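Local coordinates for protein phosphoribosylaminoimidazole-succinocarboxamide synthase (Saccharomyces cerevisiae, PDB 2CNQ) that catalyses the ATP-dependent joining of CAIR and L-aspartate to give SAICAR, a step of de novo purine biosynthesis, at residues V119-Y124 with A195-Y199; V139-Q144 with I158-S162; G210-T216 with S240-G246. Residues are numbered along the deposited sequence.

All three contacts build on one mixed beta sheet, whose strand 113-122 runs between 153-159 and 211-223. Contact 1 packs a helix on strand 113-122. Its centre lies about 11 Å from the centre of contact 2, where I120 O meets T160 N at 2.8 Å and R122 N meets I158 O at 2.8 Å, and about 11 Å from that of contact 3, where V121 N meets T216 O at 2.8 Å and Y199 OH meets I213 O at 2.6 Å. Contacts 2 and 3 do not touch; their nearest atoms are about 7 Å apart. R122 of contact 1 and D215 and R242 of contact 3 bind the ribonucleotide AMZ directly; H140 of contact 2 is hydrogen-bonded to R122 NH2, which also holds the AMZ phosphate.

Contact 1. Residues V119-Y124 with A195-Y199; sequences VIVRGY and AVKLY. With AMZ (aminoimidazole 4-carboxamide ribonucleotide), chain C.
V121 lays its two methyls over A195, V196 and Y199, the central overlap where helix 185-209 packs on the mixed beta sheet of the SAICAR synthetase fold. Residues 119-122 are extended on strand 113-122, residues 195-199 regularly helical; the two axes come within 8.5 Å and cross at -54°. V121 and V196 set the register, CA to CA 6.2 Å. V121 (chi1 t) places CG2 3.5 Å from A195 CB and CG1 3.5 Å from Y199 CG. One strand repeat earlier, V119 CG1 lies 3.4 Å from A195 CB. Y199, also chi1 t, reaches along the strand to G123, where its OH stands 3.1 Å from G123 CA, in the space a beta carbon would need; this hydroxyl is hydrogen-bonded to I213 O of the next strand. Y124 CE1 comes within 3.8 Å of Y199 OH. No hydrogen bond joins strand to helix, and the interface is packing, mostly apolar. I120 and R122 point away from the helix into the AMZ pocket. I120 CD1 approaches AMZ C5 at 3.7 Å, and the R122 guanidinium grips the phosphate with two nearly linear bonds, NH1 to OP2 and NH2 to OP1, both 2.9 Å.

Contact 2. Residues V139-Q144 with I158-S162; sequences VHGLKQ and IFTPS
This is a buried contact of a tight beta hairpin with the end of an outermost sheet strand, 153-159, and the chain that follows it. The hairpin reverses through a type I' turn from V139 to L142, with H140 (phi/psi 51/41) and G141 (76/-3) at its corners. It is closed by V139 N to L142 O at 2.7 Å and L142 N to V139 O at 2.8 Å, while E132 of helix 127-136 takes the H140 and G141 amides. H140, nearest T160 with 5.9 Å between CA atoms, does most of the joining. With chi1 m and chi2 near -131°, its ring lies face-on over T160 CB in a CH-pi contact, CD2 to CB 3.4 Å. H140 ND1 gives a weak, bent hydrogen bond to P161 O at 2.8 Å, its stronger partner being I174 O; NE2 is bonded to R122 NH2, tying the turn to a phosphate-binding arginine of the AMZ pocket. Beside the ring, V139 CG1 sits 3.8 Å from T160 CG2 and 4.0 Å from I158 CD1, and L142 CD1 reaches F159 O at 3.9 Å. Q144 curls back, NE2 bonding L142 O at 3.2 Å and resting 3.8 Å from I158 CD1.

Contact 3. Residues G210-T216 with S240-G246; sequences GIIIADT and SSRFWNG. With AMZ (aminoimidazole 4-carboxamide ribonucleotide), chain C.
Strands 211-216 and 241-245 pair antiparallel, their axes within 4.4 Å. G246 N bonds G210 O (2.8 Å), I212 N bonds W244 O (2.7 Å) and W244 N bonds I212 O (2.8 Å). Beyond the non-hydrogen-bonded pair I213-F243, A214 N gives to R242 O (2.8 Å) but R242 N gives to D215 O (3.1 Å). Two residues thus face one, a beta bulge in this hairpin of the mixed sheet, with A214 at helical angles (-68/-44) and its CB over the W244 ring face, 3.5 Å from CH2. D215 OD1 makes a salt bridge to R242 NH2 (2.8 Å), while D215 OD2 accepts from the AMZ ribose O2 (2.6 Å) and R242 NH2 also bonds phosphate OP2 (2.7 Å). R242 NH1 bonds Q261. On the other face, I211, I213 and F243 meet helices 185-209 and 282-300, and T216 OG1 stands 2.7 Å from S241 OG. A water links T216 OG1 (2.6 Å) to S240 OG (2.8 Å), itself bonded to T237 N.

Contact 1. Residues V119-Y124 with A195-Y199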
# COMPACT_ATOMS: atom_id res chain seq x y z
N VAL A 119 4.00 5.56 -6.64
CA VAL A 119 4.39 4.79 -7.80
C VAL A 119 3.29 3.82 -8.08
O VAL A 119 3.33 2.67 -7.69
CB VAL A 119 5.73 4.15 -7.56
CG1 VAL A 119 6.14 3.32 -8.74
CG2 VAL A 119 6.77 5.21 -7.27
N ILE A 120 2.27 4.31 -8.74
CA ILE A 120 1.11 3.53 -9.03
C ILE A 120 1.31 2.82 -10.33
O ILE A 120 1.77 3.39 -11.30
CB ILE A 120 -0.11 4.41 -9.10
CG1 ILE A 120 -0.36 5.03 -7.75
CG2 ILE A 120 -1.32 3.67 -9.59
CD1 ILE A 120 -1.24 6.24 -7.82
N VAL A 121 0.97 1.55 -10.34
CA VAL A 121 0.90 0.76 -11.53
C VAL A 121 -0.50 0.27 -11.67
O VAL A 121 -1.06 -0.23 -10.73
CB VAL A 121 1.87 -0.40 -11.52
CG1 VAL A 121 1.75 -1.17 -12.82
CG2 VAL A 121 3.26 0.08 -11.33
N ARG A 122 -1.03 0.41 -12.86
CA ARG A 122 -2.35 -0.05 -13.17
C ARG A 122 -2.28 -1.14 -14.20
O ARG A 122 -1.80 -0.93 -15.28
CB ARG A 122 -3.20 1.05 -13.69
CG ARG A 122 -3.24 2.24 -12.78
CD ARG A 122 -4.08 3.33 -13.38
NE ARG A 122 -3.95 4.54 -12.61
CZ ARG A 122 -4.69 4.85 -11.59
NH1 ARG A 122 -5.73 4.14 -11.25
NH2 ARG A 122 -4.38 5.92 -10.90
N GLY A 123 -2.77 -2.29 -13.85
CA GLY A 123 -2.95 -3.34 -14.82
C GLY A 123 -4.28 -3.31 -15.49
O GLY A 123 -4.44 -3.84 -16.58
N TYR A 124 -5.24 -2.70 -14.83
CA TYR A 124 -6.61 -2.70 -15.23
C TYR A 124 -7.12 -1.33 -14.99
O TYR A 124 -6.69 -0.63 -14.08
CB TYR A 124 -7.40 -3.68 -14.40
CG TYR A 124 -6.97 -5.09 -14.58
CD1 TYR A 124 -5.79 -5.54 -14.03
CD2 TYR A 124 -7.74 -5.97 -15.29
CE1 TYR A 124 -5.40 -6.84 -14.21
CE2 TYR A 124 -7.35 -7.27 -15.45
CZ TYR A 124 -6.18 -7.69 -14.92
OH TYR A 124 -5.77 -8.97 -15.06
N ALA A 195 8.61 -0.54 -11.45
CA ALA A 195 7.30 -0.70 -10.89
C ALA A 195 6.47 -1.63 -11.73
O ALA A 195 5.78 -2.47 -11.21
CB ALA A 195 6.64 0.65 -10.79
N VAL A 196 6.52 -1.48 -13.04
CA VAL A 196 5.75 -2.34 -13.89
C VAL A 196 6.26 -3.75 -13.78
O VAL A 196 5.48 -4.67 -13.75
CB VAL A 196 5.73 -1.85 -15.33
CG1 VAL A 196 5.26 -2.90 -16.27
CG2 VAL A 196 4.88 -0.60 -15.39
N LYS A 197 7.56 -3.92 -13.72
CA LYS A 197 8.11 -5.24 -13.60
C LYS A 197 7.64 -5.91 -12.33
O LYS A 197 7.22 -7.05 -12.34
CB LYS A 197 9.60 -5.15 -13.62
CG LYS A 197 10.25 -6.47 -13.78
CD LYS A 197 11.74 -6.37 -13.84
CE LYS A 197 12.22 -5.80 -15.12
NZ LYS A 197 13.68 -6.08 -15.29
N LEU A 198 7.72 -5.20 -11.22
CA LEU A 198 7.29 -5.75 -9.96
C LEU A 198 5.83 -6.05 -10.01
O LEU A 198 5.40 -7.11 -9.60
CB LEU A 198 7.60 -4.82 -8.82
CG LEU A 198 9.05 -4.47 -8.61
CD1 LEU A 198 9.18 -3.49 -7.49
CD2 LEU A 198 9.88 -5.69 -8.35
N TYR A 199 5.06 -5.12 -10.48
CA TYR A 199 3.65 -5.33 -10.57
C TYR A 199 3.33 -6.54 -11.40
O TYR A 199 2.53 -7.34 -11.00
CB TYR A 199 2.95 -4.11 -11.15
CG TYR A 199 1.56 -4.41 -11.53
CD1 TYR A 199 0.57 -4.37 -10.61
CD2 TYR A 199 1.25 -4.76 -12.81
CE1 TYR A 199 -0.72 -4.72 -10.96
CE2 TYR A 199 -0.02 -5.10 -13.17
CZ TYR A 199 -1.00 -5.08 -12.23
OH TYR A 199 -2.23 -5.44 -12.66
O5 AMZ C . -1.93 5.59 -0.31
C6 AMZ C . -1.97 6.26 -1.33
N2 AMZ C . -1.59 7.53 -1.38
C3A AMZ C . -2.40 5.68 -2.58
C7A AMZ C . -2.86 4.41 -2.75
N3 AMZ C . -2.97 3.36 -1.91
N1 AMZ C . -2.45 6.33 -3.75
C5 AMZ C . -2.91 5.48 -4.64
N AMZ C . -3.19 4.31 -4.04
C1 AMZ C . -3.65 3.11 -4.71
C2 AMZ C . -5.13 2.90 -4.65
C3 AMZ C . -5.39 2.09 -5.88
O2 AMZ C . -5.05 0.76 -5.57
O1 AMZ C . -5.48 2.26 -3.44
O AMZ C . -3.36 3.29 -6.07
C AMZ C . -4.38 2.68 -6.85
C4 AMZ C . -4.95 3.67 -7.81
O3 AMZ C . -5.80 4.56 -7.09
P AMZ C . -6.67 5.60 -7.92
OP1 AMZ C . -5.74 6.63 -8.47
O4 AMZ C . -7.61 6.18 -6.88
OP2 AMZ C . -7.39 4.89 -9.02

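Contact 2. Residues V139-Q144 with I158-S162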
# COMPACT_ATOMS: atom_id res chain seq x y z
N VAL A 139 -4.85 8.03 -19.60
CA VAL A 139 -4.70 7.83 -18.16
C VAL A 139 -3.50 8.60 -17.68
O VAL A 139 -2.44 8.37 -18.23
CB VAL A 139 -4.57 6.35 -17.87
CG1 VAL A 139 -4.29 6.15 -16.41
CG2 VAL A 139 -5.86 5.64 -18.28
N HIS A 140 -3.64 9.51 -16.69
CA HIS A 140 -2.50 10.32 -16.29
C HIS A 140 -1.91 10.95 -17.54
O HIS A 140 -0.70 11.09 -17.71
CB HIS A 140 -1.47 9.53 -15.52
CG HIS A 140 -1.94 9.04 -14.20
ND1 HIS A 140 -1.20 9.23 -13.06
CD2 HIS A 140 -3.04 8.37 -13.81
CE1 HIS A 140 -1.79 8.64 -12.04
NE2 HIS A 140 -2.93 8.11 -12.46
N GLY A 141 -2.80 11.40 -18.41
CA GLY A 141 -2.40 12.04 -19.63
C GLY A 141 -1.88 11.14 -20.72
O GLY A 141 -1.65 11.62 -21.83
N LEU A 142 -1.77 9.84 -20.48
CA LEU A 142 -1.25 8.89 -21.44
C LEU A 142 -2.38 8.41 -22.32
O LEU A 142 -3.38 7.93 -21.84
CB LEU A 142 -0.70 7.67 -20.72
CG LEU A 142 0.49 7.96 -19.82
CD1 LEU A 142 0.67 6.83 -18.86
CD2 LEU A 142 1.74 8.18 -20.65
N LYS A 143 -2.07 8.25 -23.62
CA LYS A 143 -3.04 7.69 -24.54
C LYS A 143 -3.10 6.15 -24.48
O LYS A 143 -2.17 5.40 -24.14
CB LYS A 143 -2.95 8.33 -25.89
CG LYS A 143 -3.51 9.77 -25.84
CD LYS A 143 -2.58 10.70 -26.45
CE LYS A 143 -2.16 10.00 -27.74
NZ LYS A 143 -1.54 10.78 -28.76
N GLN A 144 -4.30 5.72 -24.76
CA GLN A 144 -4.73 4.39 -24.48
C GLN A 144 -5.45 3.89 -25.69
O GLN A 144 -5.89 4.66 -26.52
CB GLN A 144 -5.69 4.40 -23.29
CG GLN A 144 -5.09 4.88 -22.00
CD GLN A 144 -3.87 4.11 -21.63
OE1 GLN A 144 -3.83 2.89 -21.75
NE2 GLN A 144 -2.84 4.83 -21.19
N ILE A 158 0.60 -0.09 -16.67
CA ILE A 158 1.12 1.21 -16.87
C ILE A 158 1.45 1.87 -15.57
O ILE A 158 0.72 1.83 -14.59
CB ILE A 158 0.21 2.06 -17.69
CG1 ILE A 158 -1.20 2.14 -17.18
CG2 ILE A 158 0.24 1.53 -19.14
CD1 ILE A 158 -2.02 3.15 -17.88
N PHE A 159 2.61 2.50 -15.57
CA PHE A 159 3.03 3.39 -14.52
C PHE A 159 2.28 4.68 -14.64
O PHE A 159 2.33 5.35 -15.65
CB PHE A 159 4.51 3.62 -14.68
CG PHE A 159 5.05 4.74 -13.86
CD1 PHE A 159 5.65 5.80 -14.49
CD2 PHE A 159 5.02 4.72 -12.49
CE1 PHE A 159 6.25 6.80 -13.76
CE2 PHE A 159 5.58 5.74 -11.77
CZ PHE A 159 6.21 6.77 -12.42
N THR A 160 1.57 5.03 -13.58
CA THR A 160 0.74 6.20 -13.57
C THR A 160 0.98 6.91 -12.26
O THR A 160 0.31 6.68 -11.28
CB THR A 160 -0.71 5.86 -13.78
OG1 THR A 160 -1.19 5.08 -12.69
CG2 THR A 160 -0.93 5.10 -15.04
N PRO A 161 1.99 7.73 -12.20
CA PRO A 161 2.38 8.30 -10.92
C PRO A 161 1.41 9.30 -10.41
O PRO A 161 0.73 9.95 -11.16
CB PRO A 161 3.72 8.95 -11.22
CG PRO A 161 3.64 9.25 -12.68
CD PRO A 161 2.86 8.13 -13.29
N SER A 162 1.43 9.46 -9.11
CA SER A 162 0.82 10.59 -8.51
C SER A 162 1.82 11.27 -7.62
O SER A 162 2.79 10.70 -7.20
CB SER A 162 -0.43 10.17 -7.77
OG SER A 162 -0.12 9.81 -6.49

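Contact 3. Residues G210-T216 with S240-G246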
# COMPACT_ATOMS: atom_id res chain seq x y z
N GLY A 210 -5.93 -16.56 -8.01
CA GLY A 210 -7.30 -16.17 -8.15
C GLY A 210 -7.58 -14.73 -7.91
O GLY A 210 -8.74 -14.38 -7.88
N ILE A 211 -6.58 -13.89 -7.79
CA ILE A 211 -6.80 -12.49 -7.56
C ILE A 211 -6.21 -11.72 -8.70
O ILE A 211 -5.10 -11.94 -9.10
CB ILE A 211 -6.33 -11.99 -6.17
CG1 ILE A 211 -7.40 -12.36 -5.13
CG2 ILE A 211 -6.13 -10.50 -6.18
CD1 ILE A 211 -7.04 -12.00 -3.71
N ILE A 212 -7.01 -10.80 -9.17
CA ILE A 212 -6.55 -9.79 -10.09
C ILE A 212 -6.09 -8.62 -9.29
O ILE A 212 -6.86 -8.03 -8.55
CB ILE A 212 -7.66 -9.39 -11.04
CG1 ILE A 212 -7.96 -10.54 -11.99
CG2 ILE A 212 -7.25 -8.16 -11.80
CD1 ILE A 212 -9.17 -10.34 -12.82
N ILE A 213 -4.84 -8.26 -9.42
CA ILE A 213 -4.36 -7.03 -8.84
C ILE A 213 -4.67 -5.97 -9.84
O ILE A 213 -4.02 -5.87 -10.87
CB ILE A 213 -2.88 -7.07 -8.56
CG1 ILE A 213 -2.49 -8.28 -7.74
CG2 ILE A 213 -2.51 -5.79 -7.85
CD1 ILE A 213 -1.04 -8.40 -7.50
N ALA A 214 -5.70 -5.21 -9.61
CA ALA A 214 -6.10 -4.25 -10.59
C ALA A 214 -5.08 -3.16 -10.73
O ALA A 214 -4.74 -2.75 -11.83
CB ALA A 214 -7.40 -3.66 -10.23
N ASP A 215 -4.61 -2.69 -9.60
CA ASP A 215 -3.67 -1.62 -9.55
C ASP A 215 -3.04 -1.64 -8.17
O ASP A 215 -3.48 -2.33 -7.28
CB ASP A 215 -4.33 -0.30 -9.91
CG ASP A 215 -5.50 0.06 -9.07
OD1 ASP A 215 -6.33 0.80 -9.60
OD2 ASP A 215 -5.55 -0.33 -7.90
N THR A 216 -2.00 -0.87 -8.03
CA THR A 216 -1.33 -0.80 -6.77
C THR A 216 -0.47 0.43 -6.74
O THR A 216 -0.07 0.93 -7.76
CB THR A 216 -0.45 -2.04 -6.56
OG1 THR A 216 -0.10 -2.15 -5.20
CG2 THR A 216 0.79 -2.04 -7.37
N SER A 240 -3.00 -0.46 -0.31
CA SER A 240 -2.22 0.08 -1.38
C SER A 240 -2.65 -0.39 -2.74
O SER A 240 -2.08 0.03 -3.72
CB SER A 240 -0.77 -0.24 -1.20
OG SER A 240 -0.50 -1.58 -1.43
N SER A 241 -3.64 -1.26 -2.81
CA SER A 241 -3.97 -1.95 -4.03
C SER A 241 -5.41 -2.18 -4.14
O SER A 241 -6.12 -2.13 -3.15
CB SER A 241 -3.31 -3.33 -4.01
OG SER A 241 -1.98 -3.25 -3.58
N ARG A 242 -5.83 -2.54 -5.34
CA ARG A 242 -7.13 -3.08 -5.56
C ARG A 242 -6.99 -4.50 -5.97
O ARG A 242 -6.23 -4.83 -6.87
CB ARG A 242 -7.87 -2.30 -6.59
CG ARG A 242 -8.29 -0.98 -6.09
CD ARG A 242 -8.87 -0.18 -7.19
NE ARG A 242 -9.30 1.11 -6.70
CZ ARG A 242 -8.99 2.26 -7.24
NH1 ARG A 242 -9.54 3.33 -6.74
NH2 ARG A 242 -8.15 2.37 -8.25
N PHE A 243 -7.70 -5.35 -5.26
CA PHE A 243 -7.68 -6.76 -5.47
C PHE A 243 -9.06 -7.23 -5.83
O PHE A 243 -9.99 -7.00 -5.07
CB PHE A 243 -7.24 -7.46 -4.21
CG PHE A 243 -5.87 -7.15 -3.78
CD1 PHE A 243 -5.62 -6.77 -2.48
CD2 PHE A 243 -4.81 -7.26 -4.63
CE1 PHE A 243 -4.32 -6.56 -2.05
CE2 PHE A 243 -3.54 -7.01 -4.21
CZ PHE A 243 -3.29 -6.68 -2.91
N TRP A 244 -9.15 -7.89 -6.96
CA TRP A 244 -10.39 -8.40 -7.45
C TRP A 244 -10.32 -9.88 -7.52
O TRP A 244 -9.30 -10.48 -7.74
CB TRP A 244 -10.65 -7.87 -8.83
CG TRP A 244 -10.80 -6.42 -8.88
CD1 TRP A 244 -11.15 -5.59 -7.87
CD2 TRP A 244 -10.63 -5.61 -10.02
NE1 TRP A 244 -11.21 -4.32 -8.32
CE2 TRP A 244 -10.91 -4.30 -9.65
CE3 TRP A 244 -10.26 -5.87 -11.34
CZ2 TRP A 244 -10.87 -3.26 -10.54
CZ3 TRP A 244 -10.19 -4.84 -12.22
CH2 TRP A 244 -10.48 -3.54 -11.82
N ASN A 245 -11.46 -10.50 -7.34
CA ASN A 245 -11.57 -11.91 -7.51
C ASN A 245 -11.59 -12.24 -8.98
O ASN A 245 -12.43 -11.76 -9.73
CB ASN A 245 -12.84 -12.35 -6.83
CG ASN A 245 -13.02 -13.81 -6.85
OD1 ASN A 245 -12.63 -14.48 -5.88
ND2 ASN A 245 -13.59 -14.34 -7.87
N GLY A 246 -10.66 -13.06 -9.42
CA GLY A 246 -10.57 -13.36 -10.82
C GLY A 246 -11.79 -14.02 -11.37
O GLY A 246 -12.22 -13.76 -12.46
O5 AMZ C . -1.93 5.59 -0.31
C6 AMZ C . -1.97 6.26 -1.33
N2 AMZ C . -1.59 7.53 -1.38
C3A AMZ C . -2.40 5.68 -2.58
C7A AMZ C . -2.86 4.41 -2.75
N3 AMZ C . -2.97 3.36 -1.91
N1 AMZ C . -2.45 6.33 -3.75
C5 AMZ C . -2.91 5.48 -4.64
N AMZ C . -3.19 4.31 -4.04
C1 AMZ C . -3.65 3.11 -4.71
C2 AMZ C . -5.13 2.90 -4.65
C3 AMZ C . -5.39 2.09 -5.88
O2 AMZ C . -5.05 0.76 -5.57
O1 AMZ C . -5.48 2.26 -3.44
O AMZ C . -3.36 3.29 -6.07
C AMZ C . -4.38 2.68 -6.85
C4 AMZ C . -4.95 3.67 -7.81
O3 AMZ C . -5.80 4.56 -7.09
P AMZ C . -6.67 5.60 -7.92
OP1 AMZ C . -5.74 6.63 -8.47
O4 AMZ C . -7.61 6.18 -6.88
OP2 AMZ C . -7.39 4.89 -9.02
O HOH W 1 1.57 -1.72 -3.25